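Long-range contacts in eukaryotic translation initiation factor 4E type 5 (PDB 7KCJ), which probably binds the 7-methylguanosine cap of messenger RNA and acts as a translation initiation factor in Leishmania major: residues F19-P24 and T77-R82; T47-W52 and N84-S89; S97-N102 and A167-L172; A111-V116 and I153-W158. All coordinates share one frame; numbering follows the deposited sequence.

Contact 1 (F19-P24 and T77-R82)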
loop_
_atom_site.group_PDB
_atom_site.type_symbol
_atom_site.label_atom_id
_atom_site.label_comp_id
_atom_site.label_asym_id
_atom_site.label_seq_id
_atom_site.Cartn_x
_atom_site.Cartn_y
_atom_site.Cartn_z
ATOM N N PHE A 19 5.741 1.181 10.190
ATOM C CA PHE A 19 4.762 0.612 11.107
ATOM C C PHE A 19 3.621 -0.020 10.316
ATOM O O PHE A 19 3.066 0.602 9.412
ATOM C CB PHE A 19 4.217 1.646 12.092
ATOM C CG PHE A 19 3.535 1.000 13.271
ATOM C CD1 PHE A 19 4.269 0.527 14.341
ATOM C CD2 PHE A 19 2.160 0.829 13.293
ATOM C CE1 PHE A 19 3.641 -0.089 15.424
ATOM C CE2 PHE A 19 1.537 0.216 14.374
ATOM C CZ PHE A 19 2.279 -0.243 15.427
ATOM N N VAL A 20 3.266 -1.252 10.669
ATOM C CA VAL A 20 2.226 -2.004 9.976
ATOM C C VAL A 20 0.958 -2.031 10.828
ATOM O O VAL A 20 1.018 -2.275 12.034
ATOM C CB VAL A 20 2.691 -3.443 9.630
ATOM C CG1 VAL A 20 1.711 -4.118 8.683
ATOM C CG2 VAL A 20 4.096 -3.448 9.024
ATOM N N SER A 21 -0.177 -1.749 10.212
ATOM C CA SER A 21 -1.461 -1.781 10.899
ATOM C C SER A 21 -2.555 -2.274 9.958
ATOM O O SER A 21 -2.435 -2.168 8.735
ATOM C CB SER A 21 -1.803 -0.420 11.488
ATOM O OG SER A 21 -1.916 0.508 10.430
ATOM N N PHE A 22 -3.614 -2.830 10.522
ATOM C CA PHE A 22 -4.703 -3.380 9.728
ATOM C C PHE A 22 -6.010 -2.703 10.088
ATOM O O PHE A 22 -6.422 -2.768 11.239
ATOM C CB PHE A 22 -4.784 -4.895 9.964
ATOM C CG PHE A 22 -6.009 -5.558 9.391
ATOM C CD1 PHE A 22 -6.167 -5.693 8.025
ATOM C CD2 PHE A 22 -6.992 -6.056 10.215
ATOM C CE1 PHE A 22 -7.285 -6.301 7.502
ATOM C CE2 PHE A 22 -8.108 -6.672 9.686
ATOM C CZ PHE A 22 -8.251 -6.781 8.338
ATOM N N LEU A 23 -6.685 -2.103 9.126
ATOM C CA LEU A 23 -7.977 -1.461 9.361
ATOM C C LEU A 23 -9.066 -2.256 8.655
ATOM O O LEU A 23 -9.105 -2.294 7.432
ATOM C CB LEU A 23 -7.967 -0.006 8.863
ATOM C CG LEU A 23 -9.324 0.784 8.897
ATOM C CD1 LEU A 23 -9.972 0.733 10.243
ATOM C CD2 LEU A 23 -9.132 2.239 8.550
ATOM N N PRO A 24 -9.935 -2.928 9.396
ATOM C CA PRO A 24 -11.006 -3.698 8.753
ATOM C C PRO A 24 -12.137 -2.823 8.196
ATOM O O PRO A 24 -12.136 -1.601 8.374
ATOM C CB PRO A 24 -11.489 -4.622 9.872
ATOM C CG PRO A 24 -11.122 -3.957 11.112
ATOM C CD PRO A 24 -9.992 -3.021 10.865
ATOM N N THR A 77 -7.985 -2.431 4.817
ATOM C CA THR A 77 -6.750 -1.827 4.349
ATOM C C THR A 77 -5.602 -2.269 5.234
ATOM O O THR A 77 -5.692 -2.172 6.457
ATOM C CB THR A 77 -6.832 -0.280 4.333
ATOM O OG1 THR A 77 -8.086 0.157 3.826
ATOM C CG2 THR A 77 -5.730 0.344 3.527
ATOM N N LEU A 78 -4.530 -2.763 4.631
ATOM C CA LEU A 78 -3.294 -3.115 5.322
ATOM C C LEU A 78 -2.393 -1.912 5.071
ATOM O O LEU A 78 -2.186 -1.554 3.924
ATOM C CB LEU A 78 -2.671 -4.393 4.761
ATOM C CG LEU A 78 -1.352 -4.808 5.405
ATOM C CD1 LEU A 78 -1.550 -5.138 6.883
ATOM C CD2 LEU A 78 -0.736 -6.019 4.664
ATOM N N ILE A 79 -1.946 -1.235 6.114
ATOM C CA ILE A 79 -1.196 0.020 5.989
ATOM C C ILE A 79 0.260 -0.074 6.452
ATOM O O ILE A 79 0.534 -0.657 7.503
ATOM C CB ILE A 79 -1.966 1.084 6.814
ATOM C CG1 ILE A 79 -3.439 1.233 6.318
ATOM C CG2 ILE A 79 -1.239 2.440 6.850
ATOM C CD1 ILE A 79 -4.375 2.112 7.267
ATOM N N PHE A 80 1.190 0.521 5.687
ATOM C CA PHE A 80 2.608 0.587 6.037
ATOM C C PHE A 80 2.987 2.066 6.037
ATOM O O PHE A 80 2.860 2.727 4.996
ATOM C CB PHE A 80 3.487 -0.155 5.009
ATOM C CG PHE A 80 3.174 -1.623 4.842
ATOM C CD1 PHE A 80 2.095 -2.035 4.082
ATOM C CD2 PHE A 80 3.971 -2.589 5.432
ATOM C CE1 PHE A 80 1.809 -3.381 3.934
ATOM C CE2 PHE A 80 3.677 -3.932 5.290
ATOM C CZ PHE A 80 2.610 -4.322 4.532
ATOM N N ALA A 81 3.463 2.594 7.179
ATOM C CA ALA A 81 3.852 4.001 7.234
ATOM C C ALA A 81 5.268 4.147 7.730
ATOM O O ALA A 81 5.584 3.657 8.812
ATOM C CB ALA A 81 2.908 4.800 8.120
ATOM N N ARG A 82 6.108 4.855 6.974
ATOM C CA ARG A 82 7.480 5.062 7.385
ATOM C C ARG A 82 7.563 6.011 8.591
ATOM O O ARG A 82 7.043 7.125 8.533
ATOM C CB ARG A 82 8.316 5.560 6.195
ATOM C CG ARG A 82 9.810 5.554 6.484
ATOM C CD ARG A 82 10.600 6.119 5.325
ATOM N NE ARG A 82 10.213 7.496 5.013
ATOM C CZ ARG A 82 10.714 8.571 5.617
ATOM N NH1 ARG A 82 11.632 8.442 6.566
ATOM N NH2 ARG A 82 10.308 9.785 5.264
HETATM O O HOH W 1 -10.548 0.181 5.773
#
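F19-L23 and T77-A81 pair as neighbouring antiparallel strands in the curved sheet of the eIF4E fold, their short axes 4.8 Å apart and 159° between N-to-C directions. Six backbone hydrogen bonds fix the register: F19 with A81, S21 with I79 and L23 with T77 each exchange two, and the non-hydrogen-bonded pairs V20-F80 and F22-L78 alternate with them. The straightest bond runs from I79 N to S21 O, 2.8 Å long with 177° at the hydrogen. V20 CA adds a CA-H...O contact to I79 O at 3.3 Å.

Apolar contacts gather on the face that carries V20, F22, L78 and F80. V20 and F80 point the same way, side by side. CG1 of V20, anti to the backbone N (chi1 -169°), lies over one face of the F80 ring, while V20 CG2 meets F80 CD2 at 3.7 Å. V20 CG1 also touches L78 CD1 at 3.9 Å. Helix 56-64 covers this face, with T62 on V20, M63 on L78 and F80, and L59 on F80.

The face of S21, L23, T77 and I79 is more mixed. S21 OG lies 3.7 Å from I79 CB, which places a hydroxyl against an aliphatic branch. At the strand end a water bridges the two strands, 3.1 Å from T77 OG1 and donating a weak bond of 3.3 Å to L23 O.

Contact 2 (T47-W52 and N84-S89)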
loop_
_atom_site.group_PDB
_atom_site.type_symbol
_atom_site.label_atom_id
_atom_site.label_comp_id
_atom_site.label_asym_id
_atom_site.label_seq_id
_atom_site.Cartn_x
_atom_site.Cartn_y
_atom_site.Cartn_z
ATOM N N THR A 47 -8.687 0.502 14.161
ATOM C CA THR A 47 -7.428 0.098 13.562
ATOM C C THR A 47 -6.775 -0.928 14.529
ATOM O O THR A 47 -6.866 -0.769 15.760
ATOM C CB THR A 47 -6.526 1.352 13.400
ATOM O OG1 THR A 47 -7.095 2.223 12.419
ATOM C CG2 THR A 47 -5.077 1.004 13.021
ATOM N N GLN A 48 -6.191 -2.012 13.977
ATOM C CA GLN A 48 -5.527 -3.032 14.763
ATOM C C GLN A 48 -4.047 -2.886 14.469
ATOM O O GLN A 48 -3.634 -3.117 13.341
ATOM C CB GLN A 48 -6.039 -4.423 14.353
ATOM C CG GLN A 48 -7.568 -4.517 14.296
ATOM C CD GLN A 48 -8.076 -5.925 14.030
ATOM O OE1 GLN A 48 -7.298 -6.873 13.841
ATOM N NE2 GLN A 48 -9.382 -6.094 13.997
ATOM N N LYS A 49 -3.259 -2.436 15.450
ATOM C CA LYS A 49 -1.824 -2.242 15.249
ATOM C C LYS A 49 -1.064 -3.545 15.244
ATOM O O LYS A 49 -1.346 -4.433 16.045
ATOM C CB LYS A 49 -1.217 -1.337 16.327
ATOM C CG LYS A 49 -1.769 0.082 16.321
ATOM C CD LYS A 49 -0.996 0.974 17.277
ATOM C CE LYS A 49 -1.452 2.422 17.176
ATOM N NZ LYS A 49 -0.433 3.391 17.677
ATOM N N LEU A 50 -0.078 -3.649 14.345
ATOM C CA LEU A 50 0.777 -4.824 14.324
ATOM C C LEU A 50 2.080 -4.369 15.010
ATOM O O LEU A 50 2.050 -4.197 16.221
ATOM C CB LEU A 50 0.933 -5.437 12.915
ATOM C CG LEU A 50 -0.263 -6.256 12.379
ATOM C CD1 LEU A 50 -1.379 -5.357 11.844
ATOM C CD2 LEU A 50 0.211 -7.258 11.286
ATOM N N ASP A 51 3.158 -4.047 14.278
ATOM C CA ASP A 51 4.416 -3.608 14.879
ATOM C C ASP A 51 5.347 -3.002 13.798
ATOM O O ASP A 51 5.027 -3.032 12.605
ATOM C CB ASP A 51 5.101 -4.823 15.531
ATOM C CG ASP A 51 6.034 -4.504 16.680
ATOM O OD1 ASP A 51 6.321 -3.294 16.906
ATOM O OD2 ASP A 51 6.467 -5.457 17.366
ATOM N N TRP A 52 6.501 -2.472 14.218
ATOM C CA TRP A 52 7.502 -1.928 13.317
ATOM C C TRP A 52 8.186 -3.047 12.554
ATOM O O TRP A 52 8.431 -4.114 13.119
ATOM C CB TRP A 52 8.611 -1.238 14.129
ATOM C CG TRP A 52 8.184 -0.024 14.883
ATOM C CD1 TRP A 52 8.011 0.091 16.234
ATOM C CD2 TRP A 52 7.902 1.270 14.326
ATOM N NE1 TRP A 52 7.628 1.378 16.552
ATOM C CE2 TRP A 52 7.552 2.121 15.398
ATOM C CE3 TRP A 52 7.875 1.780 13.020
ATOM C CZ2 TRP A 52 7.238 3.466 15.205
ATOM C CZ3 TRP A 52 7.555 3.110 12.827
ATOM C CH2 TRP A 52 7.267 3.945 13.911
ATOM N N ASN A 84 5.970 6.224 11.395
ATOM C CA ASN A 84 4.747 6.745 12.005
ATOM C C ASN A 84 3.838 5.616 12.445
ATOM O O ASN A 84 3.371 4.845 11.598
ATOM C CB ASN A 84 4.037 7.678 11.032
ATOM C CG ASN A 84 2.841 8.391 11.626
ATOM O OD1 ASN A 84 2.616 8.377 12.840
ATOM N ND2 ASN A 84 2.050 9.033 10.780
ATOM N N LYS A 85 3.607 5.491 13.769
ATOM C CA LYS A 85 2.735 4.433 14.257
ATOM C C LYS A 85 1.271 4.859 14.397
ATOM O O LYS A 85 0.447 4.027 14.783
ATOM C CB LYS A 85 3.266 3.787 15.546
ATOM C CG LYS A 85 3.181 4.627 16.801
ATOM C CD LYS A 85 3.535 3.753 18.019
ATOM C CE LYS A 85 5.013 3.422 18.083
ATOM N NZ LYS A 85 5.335 2.396 19.128
ATOM N N GLU A 86 0.927 6.115 14.042
ATOM C CA GLU A 86 -0.447 6.622 14.079
ATOM C C GLU A 86 -1.109 6.466 12.699
ATOM O O GLU A 86 -0.399 6.373 11.688
ATOM C CB GLU A 86 -0.433 8.122 14.477
ATOM C CG GLU A 86 0.265 8.415 15.796
ATOM C CD GLU A 86 -0.302 7.662 16.981
ATOM O OE1 GLU A 86 -1.546 7.565 17.081
ATOM O OE2 GLU A 86 0.500 7.163 17.803
ATOM N N PRO A 87 -2.459 6.508 12.603
ATOM C CA PRO A 87 -3.098 6.402 11.278
ATOM C C PRO A 87 -2.617 7.496 10.338
ATOM O O PRO A 87 -2.610 8.657 10.718
ATOM C CB PRO A 87 -4.596 6.542 11.594
ATOM C CG PRO A 87 -4.724 6.099 13.030
ATOM C CD PRO A 87 -3.464 6.608 13.681
ATOM N N PRO A 88 -2.083 7.128 9.163
ATOM C CA PRO A 88 -1.571 8.171 8.248
ATOM C C PRO A 88 -2.690 9.004 7.633
ATOM O O PRO A 88 -3.794 8.515 7.430
ATOM C CB PRO A 88 -0.793 7.383 7.199
ATOM C CG PRO A 88 -1.429 6.033 7.200
ATOM C CD PRO A 88 -1.977 5.772 8.583
ATOM N N SER A 89 -2.409 10.274 7.378
ATOM C CA SER A 89 -3.374 11.215 6.838
ATOM C C SER A 89 -2.858 11.874 5.558
ATOM O O SER A 89 -1.663 12.138 5.460
ATOM C CB SER A 89 -3.642 12.285 7.896
ATOM O OG SER A 89 -4.450 13.345 7.422
#
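W52 and K85 form the denser half of this surface contact, their side chains crossing at about a right angle. The aliphatic end of the lysine does the touching: K85 CE lies 3.6 Å from W52 CZ2, with K85 CB also near that ring atom. K85 NZ approaches the indole obliquely, and its 3.6 Å to W52 NE1 separates two nitrogen donors without a hydrogen bond. At the far end of the indole, N84 N stands at the ring edge, near its plane, 3.6 Å from W52 CH2.

Turn and bulge geometry shapes both partners. N84 OD1 accepts from E86 N at 3.1 Å, an Asx turn that folds the 84-89 loop, and L50 and D51 both face V20 in a classic beta bulge just before W52. The loop leads on to E91, which probably corresponds to the glutamate of the cap-binding Trp-Glu pair of eIF4E relatives.

The K49 side is looser. Its extended chain brings NZ within 3.1 Å of K85 O, a hydrogen bond whose donor stands above the carbonyl plane (52° out of it). The ion pair from K49 NZ to E86 OE2 is long at 3.9 Å, and K85 NZ, 6.0 Å from K49 NZ, adds a like charge nearby.

Contact 3 (S97-N102 and A167-L172)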
loop_
_atom_site.group_PDB
_atom_site.type_symbol
_atom_site.label_atom_id
_atom_site.label_comp_id
_atom_site.label_asym_id
_atom_site.label_seq_id
_atom_site.Cartn_x
_atom_site.Cartn_y
_atom_site.Cartn_z
ATOM N N SER A 97 1.121 13.516 -3.651
ATOM C CA SER A 97 0.094 12.923 -4.497
ATOM C C SER A 97 0.155 11.378 -4.377
ATOM O O SER A 97 0.901 10.863 -3.532
ATOM C CB SER A 97 0.203 13.416 -5.938
ATOM O OG SER A 97 1.425 13.046 -6.556
ATOM N N ARG A 98 -0.656 10.643 -5.165
ATOM C CA ARG A 98 -0.682 9.197 -5.039
ATOM C C ARG A 98 -0.662 8.447 -6.359
ATOM O O ARG A 98 -0.993 9.003 -7.406
ATOM C CB ARG A 98 -1.880 8.768 -4.179
ATOM C CG ARG A 98 -3.210 9.005 -4.847
ATOM C CD ARG A 98 -4.365 8.886 -3.875
ATOM N NE ARG A 98 -5.612 9.305 -4.509
ATOM C CZ ARG A 98 -6.783 8.696 -4.350
ATOM N NH1 ARG A 98 -6.882 7.621 -3.575
ATOM N NH2 ARG A 98 -7.858 9.140 -4.983
ATOM N N ILE A 99 -0.243 7.172 -6.296
ATOM C CA ILE A 99 -0.225 6.274 -7.444
ATOM C C ILE A 99 -1.053 5.051 -7.072
ATOM O O ILE A 99 -0.821 4.449 -6.023
ATOM C CB ILE A 99 1.230 5.892 -7.857
ATOM C CG1 ILE A 99 1.970 7.089 -8.459
ATOM C CG2 ILE A 99 1.237 4.718 -8.825
ATOM C CD1 ILE A 99 3.442 6.872 -8.589
ATOM N N MET A 100 -2.060 4.715 -7.888
ATOM C CA MET A 100 -2.880 3.527 -7.644
ATOM C C MET A 100 -2.505 2.468 -8.635
ATOM O O MET A 100 -2.431 2.744 -9.832
ATOM C CB MET A 100 -4.387 3.804 -7.788
ATOM C CG MET A 100 -4.860 5.055 -7.115
ATOM S SD MET A 100 -4.568 5.284 -5.385
ATOM C CE MET A 100 -5.981 4.359 -4.748
ATOM N N ILE A 101 -2.229 1.268 -8.143
ATOM C CA ILE A 101 -1.901 0.118 -8.977
ATOM C C ILE A 101 -2.933 -0.968 -8.690
ATOM O O ILE A 101 -2.959 -1.497 -7.575
ATOM C CB ILE A 101 -0.475 -0.390 -8.658
ATOM C CG1 ILE A 101 0.571 0.718 -8.843
ATOM C CG2 ILE A 101 -0.116 -1.600 -9.506
ATOM C CD1 ILE A 101 1.649 0.640 -7.917
ATOM N N ASN A 102 -3.777 -1.304 -9.672
ATOM C CA ASN A 102 -4.751 -2.394 -9.503
ATOM C C ASN A 102 -4.180 -3.678 -10.083
ATOM O O ASN A 102 -3.728 -3.674 -11.221
ATOM C CB ASN A 102 -6.068 -2.073 -10.178
ATOM C CG ASN A 102 -6.774 -0.917 -9.516
ATOM O OD1 ASN A 102 -7.432 -1.089 -8.486
ATOM N ND2 ASN A 102 -6.647 0.272 -10.081
ATOM N N ALA A 167 8.134 10.054 -12.820
ATOM C CA ALA A 167 9.297 9.170 -12.819
ATOM C C ALA A 167 9.030 7.849 -12.087
ATOM O O ALA A 167 9.439 6.801 -12.581
ATOM C CB ALA A 167 10.497 9.871 -12.206
ATOM N N VAL A 168 8.330 7.891 -10.936
ATOM C CA VAL A 168 8.028 6.688 -10.176
ATOM C C VAL A 168 7.028 5.821 -10.953
ATOM O O VAL A 168 7.227 4.611 -11.068
ATOM C CB VAL A 168 7.477 7.052 -8.759
ATOM C CG1 VAL A 168 6.940 5.820 -8.041
ATOM C CG2 VAL A 168 8.538 7.735 -7.909
ATOM N N ALA A 169 5.955 6.433 -11.476
ATOM C CA ALA A 169 4.951 5.696 -12.224
ATOM C C ALA A 169 5.545 5.046 -13.470
ATOM O O ALA A 169 5.250 3.886 -13.740
ATOM C CB ALA A 169 3.796 6.606 -12.606
ATOM N N GLU A 170 6.422 5.762 -14.198
ATOM C CA GLU A 170 7.049 5.189 -15.397
ATOM C C GLU A 170 8.039 4.088 -15.027
ATOM O O GLU A 170 8.127 3.087 -15.732
ATOM C CB GLU A 170 7.715 6.253 -16.272
ATOM C CG GLU A 170 8.026 5.765 -17.677
ATOM C CD GLU A 170 6.847 5.184 -18.442
ATOM O OE1 GLU A 170 5.751 5.790 -18.409
ATOM O OE2 GLU A 170 7.019 4.114 -19.072
ATOM N N PHE A 171 8.731 4.225 -13.887
ATOM C CA PHE A 171 9.646 3.184 -13.414
ATOM C C PHE A 171 8.854 1.899 -13.137
ATOM O O PHE A 171 9.287 0.826 -13.538
ATOM C CB PHE A 171 10.383 3.620 -12.138
ATOM C CG PHE A 171 11.264 2.514 -11.616
ATOM C CD1 PHE A 171 12.450 2.192 -12.254
ATOM C CD2 PHE A 171 10.860 1.727 -10.554
ATOM C CE1 PHE A 171 13.244 1.147 -11.797
ATOM C CE2 PHE A 171 11.656 0.678 -10.102
ATOM C CZ PHE A 171 12.848 0.404 -10.714
ATOM N N LEU A 172 7.699 2.020 -12.463
ATOM C CA LEU A 172 6.870 0.866 -12.149
ATOM C C LEU A 172 6.340 0.230 -13.436
ATOM O O LEU A 172 6.346 -0.991 -13.549
ATOM C CB LEU A 172 5.702 1.264 -11.233
ATOM C CG LEU A 172 6.068 1.620 -9.811
ATOM C CD1 LEU A 172 4.883 2.311 -9.088
ATOM C CD2 LEU A 172 6.516 0.399 -9.072
#
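I99 reaches V168 and A169 through its longer branch: CG1 stands anti to the carbonyl carbon, and a chi2 of 167° carries CD1 outward from the strand toward the helix. I101 sets CG1 in the same way, but its chi2 of 146° lies well short of a fully anti chain, and this torsion puts CD1 where it meets L172.

The resulting contacts are few and made by methyl groups. I99 CD1 comes within 3.7 Å of V168 CG1, the two side chains crossing obliquely. The same methyl lies 4.0 Å from A169 CB and 3.9 Å from A169 N, so a single atom is set against the helix at two successive residues. Two residues on along the strand, I101 CD1 meets L172 CD1 at 3.8 Å, with the side chains at about a right angle. L172 CD1 also lies 4.4 Å from I99 CG2, a looser approach, by which the leucine methyl touches both isoleucines.

The helix and strand axes are 9.9 Å apart at closest approach and only 16° from parallel, the layering of helix 165-178 on the helical side of the eIF4E sheet. Helix 108-121 lies alongside, its V116 on I101 and its L115 and V119 on L172. No hydrogen bond crosses between the segments, and all five touching residues are buried; this joint between sheet and helix therefore rests on van der Waals contact and the exclusion of water.

Contact 4 (A111-V116 and I153-W158)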
loop_
_atom_site.group_PDB
_atom_site.type_symbol
_atom_site.label_atom_id
_atom_site.label_comp_id
_atom_site.label_asym_id
_atom_site.label_seq_id
_atom_site.Cartn_x
_atom_site.Cartn_y
_atom_site.Cartn_z
ATOM N N ALA A 111 3.707 -10.907 -8.187
ATOM C CA ALA A 111 4.867 -10.209 -8.719
ATOM C C ALA A 111 4.776 -8.687 -8.588
ATOM O O ALA A 111 5.774 -8.024 -8.289
ATOM C CB ALA A 111 5.076 -10.602 -10.178
ATOM N N GLY A 112 3.600 -8.143 -8.858
ATOM C CA GLY A 112 3.390 -6.706 -8.762
ATOM C C GLY A 112 3.425 -6.211 -7.328
ATOM O O GLY A 112 3.967 -5.133 -7.041
ATOM N N LEU A 113 2.878 -7.008 -6.401
ATOM C CA LEU A 113 2.913 -6.638 -4.982
ATOM C C LEU A 113 4.368 -6.628 -4.483
ATOM O O LEU A 113 4.794 -5.677 -3.822
ATOM C CB LEU A 113 2.068 -7.614 -4.140
ATOM C CG LEU A 113 1.929 -7.282 -2.635
ATOM C CD1 LEU A 113 1.459 -5.843 -2.389
ATOM C CD2 LEU A 113 0.944 -8.206 -1.972
ATOM N N GLU A 114 5.148 -7.654 -4.863
ATOM C CA GLU A 114 6.558 -7.751 -4.487
ATOM C C GLU A 114 7.347 -6.579 -5.016
ATOM O O GLU A 114 8.132 -5.995 -4.272
ATOM C CB GLU A 114 7.189 -9.051 -5.006
ATOM C CG GLU A 114 6.643 -10.295 -4.337
ATOM C CD GLU A 114 7.170 -11.580 -4.937
ATOM O OE1 GLU A 114 8.367 -11.624 -5.304
ATOM O OE2 GLU A 114 6.383 -12.546 -5.042
ATOM N N LEU A 115 7.115 -6.207 -6.283
ATOM C CA LEU A 115 7.810 -5.084 -6.885
ATOM C C LEU A 115 7.515 -3.780 -6.157
ATOM O O LEU A 115 8.449 -3.051 -5.833
ATOM C CB LEU A 115 7.467 -4.982 -8.376
ATOM C CG LEU A 115 7.993 -3.728 -9.090
ATOM C CD1 LEU A 115 9.470 -3.871 -9.425
ATOM C CD2 LEU A 115 7.186 -3.436 -10.309
ATOM N N VAL A 116 6.226 -3.482 -5.896
ATOM C CA VAL A 116 5.842 -2.238 -5.230
ATOM C C VAL A 116 6.412 -2.175 -3.815
ATOM O O VAL A 116 7.005 -1.161 -3.430
ATOM C CB VAL A 116 4.314 -2.010 -5.257
ATOM C CG1 VAL A 116 3.963 -0.706 -4.557
ATOM C CG2 VAL A 116 3.794 -1.971 -6.689
ATOM N N ILE A 153 -6.510 -7.040 -6.036
ATOM C CA ILE A 153 -6.098 -6.132 -4.968
ATOM C C ILE A 153 -5.728 -4.752 -5.552
ATOM O O ILE A 153 -5.481 -4.613 -6.747
ATOM C CB ILE A 153 -4.945 -6.704 -4.090
ATOM C CG1 ILE A 153 -3.611 -6.800 -4.875
ATOM C CG2 ILE A 153 -5.320 -8.043 -3.487
ATOM C CD1 ILE A 153 -2.437 -7.342 -4.071
ATOM N N ARG A 154 -5.702 -3.724 -4.693
ATOM C CA ARG A 154 -5.251 -2.395 -5.093
ATOM C C ARG A 154 -4.161 -1.928 -4.166
ATOM O O ARG A 154 -4.343 -1.972 -2.957
ATOM C CB ARG A 154 -6.382 -1.361 -5.079
ATOM C CG ARG A 154 -5.890 -0.005 -5.622
ATOM C CD ARG A 154 -6.857 1.127 -5.398
ATOM N NE ARG A 154 -8.179 0.889 -5.952
ATOM C CZ ARG A 154 -9.233 1.670 -5.722
ATOM N NH1 ARG A 154 -9.127 2.725 -4.917
ATOM N NH2 ARG A 154 -10.410 1.382 -6.266
ATOM N N VAL A 155 -3.051 -1.464 -4.713
ATOM C CA VAL A 155 -1.975 -0.900 -3.923
ATOM C C VAL A 155 -1.990 0.608 -4.152
ATOM O O VAL A 155 -2.034 1.071 -5.296
ATOM C CB VAL A 155 -0.602 -1.520 -4.253
ATOM C CG1 VAL A 155 0.479 -0.953 -3.322
ATOM C CG2 VAL A 155 -0.645 -3.038 -4.149
ATOM N N GLU A 156 -2.044 1.374 -3.079
ATOM C CA GLU A 156 -2.071 2.833 -3.126
ATOM C C GLU A 156 -0.769 3.337 -2.505
ATOM O O GLU A 156 -0.479 3.021 -1.352
ATOM C CB GLU A 156 -3.286 3.353 -2.337
ATOM C CG GLU A 156 -3.357 4.870 -2.179
ATOM C CD GLU A 156 -4.562 5.361 -1.396
ATOM O OE1 GLU A 156 -4.962 6.531 -1.578
ATOM O OE2 GLU A 156 -5.109 4.566 -0.594
ATOM N N VAL A 157 0.012 4.106 -3.258
ATOM C CA VAL A 157 1.291 4.643 -2.778
ATOM C C VAL A 157 1.182 6.147 -2.588
ATOM O O VAL A 157 0.817 6.830 -3.536
ATOM C CB VAL A 157 2.425 4.350 -3.803
ATOM C CG1 VAL A 157 3.788 4.710 -3.216
ATOM C CG2 VAL A 157 2.398 2.893 -4.291
ATOM N N TRP A 158 1.527 6.682 -1.406
ATOM C CA TRP A 158 1.493 8.132 -1.162
ATOM C C TRP A 158 2.885 8.697 -1.257
ATOM O O TRP A 158 3.784 8.236 -0.557
ATOM C CB TRP A 158 0.894 8.495 0.209
ATOM C CG TRP A 158 -0.565 8.161 0.403
ATOM C CD1 TRP A 158 -1.430 7.637 -0.518
ATOM C CD2 TRP A 158 -1.315 8.318 1.616
ATOM N NE1 TRP A 158 -2.669 7.455 0.052
ATOM C CE2 TRP A 158 -2.626 7.869 1.360
ATOM C CE3 TRP A 158 -1.013 8.808 2.894
ATOM C CZ2 TRP A 158 -3.615 7.850 2.346
ATOM C CZ3 TRP A 158 -2.016 8.832 3.854
ATOM C CH2 TRP A 158 -3.301 8.364 3.567
#
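L113 meets I153 at the start of strand segment 153-158, CD2 of the leucine lying 4.1 Å from CD1 of the isoleucine. The I153 side chain crosses that of L113 at about a right angle. R154 makes no contact with 111-116; its NE bonds to N102 OD1 on the adjoining strand.

V155 takes both of the helical residues that carry the contact, one on each methyl. Its CG2 touches L113 CD1 at 3.9 Å, the side chains again nearly perpendicular. Its CG1 meets V116 CG1 at 3.7 Å, and here the two valines slide past each other in opposite directions. This is the helix-on-sheet layer of the eIF4E fold: helix 108-121 runs almost parallel to the strand, with 14° between the segment axes and 10.1 Å at their closest approach.

E156 points away from the helix, to the opposite side of the strand, where salt bridges tie OE1 to R98 and OE2 to R140. V157 returns to the helical side and completes the alternation: its CG2 lies 3.9 Å from V116 CG1, the methyl already used by V155. W158, like E156, lies on the side of the strand turned from helix 108-121, and its NE1 donates to E156 OE1 at 3.0 Å and 170°, with the oxygen in the indole plane.

All four contacts reach one antiparallel sheet. Contacts 1 and 2 share its 13-23/48-55 edge, their centres 6 Å apart; F22 N to Q48 O, at 2.8 Å, is one probable hydrogen bond between them. Contacts 3 and 4, with centres 9 Å apart, adjoin through strands 97-103 and 153-159, and contact 4 is nested in the chain loop closed by contact 3. Contacts 2 and 3 are farthest apart, about 23 Å between centres. Contact 2 reaches contact 4 where S89 C packs 3.6 Å from W158 CZ3, on the sheet face turned from helix 108-121. In eIF4E relatives the concave face of the sheet receives the cap.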